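Local coordinates for divalent ion tolerance protein CutA1 (Ehrlichia chaffeensis, PDB 4IYQ), which belongs to the CutA family of trimeric divalent ion tolerance proteins and may bind copper ions, at residues N43-E47 and N48-A52; L80-N84 and D85-H89. All blocks are in the same frame, centred on the assembly; numbering follows the deposited sequence.

Interaction 1: N43-E47 and N48-A52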
loop_
_atom_site.group_PDB
_atom_site.type_symbol
_atom_site.label_atom_id
_atom_site.label_comp_id
_atom_site.label_asym_id
_atom_site.label_seq_id
_atom_site.Cartn_x
_atom_site.Cartn_y
_atom_site.Cartn_z
ATOM N N ASN A 43 -3.310 -19.037 -0.429
ATOM C CA ASN A 43 -4.062 -20.274 -0.476
ATOM C C ASN A 43 -4.555 -20.807 0.864
ATOM O O ASN A 43 -5.750 -21.021 1.033
ATOM C CB ASN A 43 -3.206 -21.336 -1.149
ATOM C CG ASN A 43 -3.929 -22.026 -2.245
ATOM O OD1 ASN A 43 -4.001 -21.515 -3.357
ATOM N ND2 ASN A 43 -4.494 -23.186 -1.948
ATOM N N ILE A 44 -3.627 -21.014 1.803
ATOM C CA ILE A 44 -3.945 -21.540 3.124
ATOM C C ILE A 44 -4.951 -20.646 3.862
ATOM O O ILE A 44 -5.909 -21.144 4.456
ATOM C CB ILE A 44 -2.656 -21.738 3.984
ATOM C CG1 ILE A 44 -1.850 -22.940 3.458
ATOM C CG2 ILE A 44 -3.006 -21.980 5.453
ATOM C CD1 ILE A 44 -0.386 -23.000 3.932
ATOM N N LEU A 45 -4.759 -19.335 3.796
ATOM C CA LEU A 45 -5.697 -18.419 4.429
ATOM C C LEU A 45 -7.079 -18.468 3.774
ATOM O O LEU A 45 -8.105 -18.415 4.462
ATOM C CB LEU A 45 -5.162 -16.995 4.388
ATOM C CG LEU A 45 -3.900 -16.741 5.213
ATOM C CD1 LEU A 45 -3.350 -15.345 4.874
ATOM C CD2 LEU A 45 -4.169 -16.911 6.689
ATOM N N LEU A 46 -7.108 -18.565 2.447
ATOM C CA LEU A 46 -8.379 -18.629 1.734
ATOM C C LEU A 46 -9.143 -19.897 2.100
ATOM O O LEU A 46 -10.349 -19.852 2.360
ATOM C CB LEU A 46 -8.162 -18.548 0.221
ATOM C CG LEU A 46 -7.877 -17.137 -0.301
ATOM C CD1 LEU A 46 -7.362 -17.153 -1.723
ATOM C CD2 LEU A 46 -9.134 -16.283 -0.229
ATOM N N GLU A 47 -8.451 -21.031 2.136
ATOM C CA GLU A 47 -9.158 -22.271 2.394
ATOM C C GLU A 47 -9.650 -22.287 3.842
ATOM O O GLU A 47 -10.576 -23.021 4.161
ATOM C CB GLU A 47 -8.319 -23.505 2.041
ATOM C CG GLU A 47 -7.139 -23.833 2.900
ATOM C CD GLU A 47 -6.528 -25.186 2.494
ATOM O OE1 GLU A 47 -5.598 -25.667 3.194
ATOM O OE2 GLU A 47 -6.986 -25.760 1.467
ATOM N N ASN A 48 -9.040 -21.483 4.712
ATOM C CA ASN A 48 -9.517 -21.374 6.089
ATOM C C ASN A 48 -10.543 -20.262 6.269
ATOM O O ASN A 48 -10.916 -19.941 7.398
ATOM C CB ASN A 48 -8.362 -21.142 7.074
ATOM C CG ASN A 48 -7.551 -22.402 7.346
ATOM O OD1 ASN A 48 -7.927 -23.217 8.186
ATOM N ND2 ASN A 48 -6.409 -22.537 6.684
ATOM N N LYS A 49 -10.963 -19.649 5.161
ATOM C CA LYS A 49 -11.939 -18.570 5.204
ATOM C C LYS A 49 -11.484 -17.448 6.134
ATOM O O LYS A 49 -12.314 -16.804 6.778
ATOM C CB LYS A 49 -13.314 -19.096 5.637
ATOM C CG LYS A 49 -13.965 -19.976 4.608
ATOM C CD LYS A 49 -15.292 -20.512 5.095
ATOM C CE LYS A 49 -16.344 -19.439 5.214
ATOM N NZ LYS A 49 -17.475 -19.661 4.261
ATOM N N LEU A 50 -10.168 -17.255 6.234
ATOM C CA LEU A 50 -9.597 -16.201 7.079
ATOM C C LEU A 50 -9.397 -14.893 6.318
ATOM O O LEU A 50 -9.295 -13.827 6.928
ATOM C CB LEU A 50 -8.264 -16.651 7.682
ATOM C CG LEU A 50 -8.274 -17.572 8.899
ATOM C CD1 LEU A 50 -6.869 -18.076 9.175
ATOM C CD2 LEU A 50 -8.777 -16.778 10.075
ATOM N N ILE A 51 -9.306 -14.991 4.992
ATOM C CA ILE A 51 -9.302 -13.825 4.109
ATOM C C ILE A 51 -10.272 -14.051 2.939
ATOM O O ILE A 51 -10.695 -15.183 2.683
ATOM C CB ILE A 51 -7.900 -13.522 3.549
ATOM C CG1 ILE A 51 -7.441 -14.674 2.638
ATOM C CG2 ILE A 51 -6.931 -13.258 4.692
ATOM C CD1 ILE A 51 -6.273 -14.346 1.749
ATOM N N ALA A 52 -10.590 -12.971 2.229
ATOM C CA ALA A 52 -11.461 -12.990 1.057
ATOM C C ALA A 52 -10.648 -12.954 -0.239
ATOM O O ALA A 52 -11.082 -13.436 -1.287
ATOM C CB ALA A 52 -12.440 -11.793 1.104
#
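Asn48 makes two bonds to the carbonyl oxygen of Ile44. Asn48 ND2 lies 2.7 Å from Ile44 O, and Asn48 N lies 3.2 Å from the same Ile44 O. The two donors reach it from opposite faces of the carbonyl plane. CG of Asn48 stands beside its own backbone N (chi1 -76°), which folds the amide back over the last helical turn. There it runs alongside Ile44, whose CG2 touches ND2. Lys49 follows with a positive phi of 55° and is the C-prime residue of a Schellman motif that ends helix 35-47. Lys49 N donates to Leu46 O at 2.9 Å, from well above the carbonyl plane. Leu50 completes the motif: Leu50 N donates to Leu45 O at 3.0 Å, approaching nearer to the carbonyl plane. The Leu50 side chain crosses that of Leu45 at about a right angle, with CD1 of Leu50 3.9 Å from CD2 of Leu45. Ile51 packs its side chain against Leu45 and Leu46. Ile51 CG1 sits 3.7 Å from both Leu45 CB and Leu46 CD2. Ala52 leads toward strand 53-66, with Ala52 O near Leu46 CD2 and its methyl group against helix 115-125.

Interaction 2: L80-N84 and D85-H89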
loop_
_atom_site.group_PDB
_atom_site.type_symbol
_atom_site.label_atom_id
_atom_site.label_comp_id
_atom_site.label_asym_id
_atom_site.label_seq_id
_atom_site.Cartn_x
_atom_site.Cartn_y
_atom_site.Cartn_z
ATOM N N LEU A 80 -3.658 -8.590 1.948
ATOM C CA LEU A 80 -4.698 -9.546 2.259
ATOM C C LEU A 80 -5.916 -8.799 2.777
ATOM O O LEU A 80 -5.773 -7.824 3.523
ATOM C CB LEU A 80 -4.190 -10.545 3.289
ATOM C CG LEU A 80 -2.848 -11.155 2.876
ATOM C CD1 LEU A 80 -2.044 -11.637 4.083
ATOM C CD2 LEU A 80 -3.090 -12.288 1.905
ATOM N N LYS A 81 -7.107 -9.204 2.349
ATOM C CA LYS A 81 -8.319 -8.521 2.788
ATOM C C LYS A 81 -9.241 -9.407 3.609
ATOM O O LYS A 81 -9.615 -10.505 3.189
ATOM C CB LYS A 81 -9.070 -7.954 1.581
ATOM C CG LYS A 81 -8.139 -7.331 0.550
ATOM C CD LYS A 81 -8.869 -6.370 -0.353
ATOM C CE LYS A 81 -8.099 -6.169 -1.649
ATOM N NZ LYS A 81 -8.335 -7.305 -2.594
ATOM N N THR A 82 -9.641 -8.906 4.772
ATOM C CA THR A 82 -10.539 -9.654 5.646
ATOM C C THR A 82 -11.418 -8.718 6.502
ATOM O O THR A 82 -11.417 -7.518 6.302
ATOM C CB THR A 82 -9.741 -10.627 6.549
ATOM O OG1 THR A 82 -10.658 -11.456 7.261
ATOM C CG2 THR A 82 -8.849 -9.881 7.541
ATOM N N THR A 83 -12.185 -9.270 7.435
ATOM C CA THR A 83 -12.951 -8.435 8.356
ATOM C C THR A 83 -12.146 -8.247 9.640
ATOM O O THR A 83 -11.285 -9.083 9.973
ATOM C CB THR A 83 -14.346 -9.037 8.691
ATOM O OG1 THR A 83 -14.191 -10.351 9.238
ATOM C CG2 THR A 83 -15.244 -9.104 7.451
ATOM N N ASN A 84 -12.438 -7.167 10.366
ATOM C CA ASN A 84 -11.646 -6.791 11.537
ATOM C C ASN A 84 -11.626 -7.810 12.685
ATOM O O ASN A 84 -10.689 -7.846 13.468
ATOM C CB ASN A 84 -12.110 -5.431 12.085
ATOM C CG ASN A 84 -13.600 -5.375 12.343
ATOM O OD1 ASN A 84 -14.291 -6.390 12.268
ATOM N ND2 ASN A 84 -14.101 -4.187 12.684
ATOM N N ASP A 85 -12.645 -8.638 12.798
ATOM C CA ASP A 85 -12.657 -9.612 13.876
ATOM C C ASP A 85 -11.753 -10.803 13.561
ATOM O O ASP A 85 -11.518 -11.663 14.423
ATOM C CB ASP A 85 -14.071 -10.099 14.144
ATOM C CG ASP A 85 -14.705 -10.646 12.912
ATOM O OD1 ASP A 85 -14.432 -10.088 11.826
ATOM O OD2 ASP A 85 -15.431 -11.648 13.009
ATOM N N LEU A 86 -11.255 -10.872 12.330
ATOM C CA LEU A 86 -10.432 -12.017 11.940
ATOM C C LEU A 86 -8.939 -11.670 11.870
ATOM O O LEU A 86 -8.104 -12.542 11.629
ATOM C CB LEU A 86 -10.907 -12.581 10.590
ATOM C CG LEU A 86 -12.336 -13.155 10.525
ATOM C CD1 LEU A 86 -12.712 -13.588 9.115
ATOM C CD2 LEU A 86 -12.525 -14.293 11.518
ATOM N N VAL A 87 -8.608 -10.403 12.100
ATOM C CA VAL A 87 -7.234 -9.922 11.949
ATOM C C VAL A 87 -6.233 -10.656 12.839
ATOM O O VAL A 87 -5.171 -11.102 12.387
ATOM C CB VAL A 87 -7.148 -8.411 12.255
ATOM C CG1 VAL A 87 -5.694 -7.961 12.442
ATOM C CG2 VAL A 87 -7.827 -7.636 11.171
ATOM N N GLN A 88 -6.577 -10.792 14.105
ATOM C CA GLN A 88 -5.682 -11.471 15.009
ATOM C C GLN A 88 -5.533 -12.967 14.602
ATOM O O GLN A 88 -4.421 -13.499 14.560
ATOM C CB GLN A 88 -6.185 -11.313 16.440
ATOM C CG GLN A 88 -5.062 -11.364 17.434
ATOM C CD GLN A 88 -4.044 -10.266 17.157
ATOM O OE1 GLN A 88 -4.362 -9.073 17.221
ATOM N NE2 GLN A 88 -2.820 -10.665 16.817
ATOM N N HIS A 89 -6.641 -13.630 14.262
ATOM C CA HIS A 89 -6.583 -15.038 13.857
ATOM C C HIS A 89 -5.739 -15.183 12.582
ATOM O O HIS A 89 -4.918 -16.096 12.476
ATOM C CB HIS A 89 -7.991 -15.613 13.626
ATOM C CG HIS A 89 -8.759 -15.874 14.887
ATOM N ND1 HIS A 89 -8.170 -16.364 16.036
ATOM C CD2 HIS A 89 -10.065 -15.675 15.194
ATOM C CE1 HIS A 89 -9.084 -16.476 16.987
ATOM N NE2 HIS A 89 -10.240 -16.059 16.502
HETATM O O HOH W 1 -8.996 -9.800 15.071
#
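The backbone of 80-84 is extended up to Thr83 and then turns sharply. Asn84, Asp85 and Leu86 all have negative phi with psi close to zero or slightly below, and helix 87-97 follows. The turn is closed by Leu86 N, which donates to Thr83 O at 3.0 Å with an N-H...O angle of 158°. The donor lies above the carbonyl plane, not on a lone pair. One turn further on, water 1 joins the two segments: it donates to Asn84 O at 3.0 Å and accepts from Gln88 N at 2.8 Å.

Thr83 and Asp85 carry the side-chain contact. Their side chains lie side by side and point the same way. Thr83 OG1 donates to the syn lone pair of Asp85 OD1 at 2.6 Å. OG1 sits between the backbone N and carbonyl carbon of Thr83 (chi1 57°), which turns the hydroxyl to the carboxylate. Leu86 lies against both threonines, with Leu86 CD1 3.5 Å from Thr82 OG1 and 3.6 Å from Thr83 OG1. The polar partner of the Thr82 hydroxyl is Leu50. Val87 sets CG2 against Asn84 O and CA, while Ser26 of strand 25-32 packs on it. The contact thus forms the strand-to-helix connection of the CutA ferredoxin-like fold.

The hydroxyl bond would be expected to stabilise the negative charge of Asp85 and may favour this rotation of the carboxylate, while the water carries the backbone link between Asn84 and the first turn of the helix.

Overall arrangement
Interactions 1 and 2 lie in series along the chain, with centres 10 Å apart, yet they touch directly. Interaction 1 leads from helix 35-47 into strand 53-66, and interaction 2 leads from strand 69-83 into helix 87-97. The two strands are neighbours in the antiparallel sheet. Ala52 N lies 2.8 Å from Lys81 O, a probable hydrogen bond just before strand 53-66 begins. Leu50 O lies 2.8 Å from Thr82 OG1, probably a second one. Ile51 CD1 packs 3.8 Å from Leu80 CD2. A calcium ion lies about 4 Å from the side chain of Glu47, and one lies about 4 Å from that of Asn84.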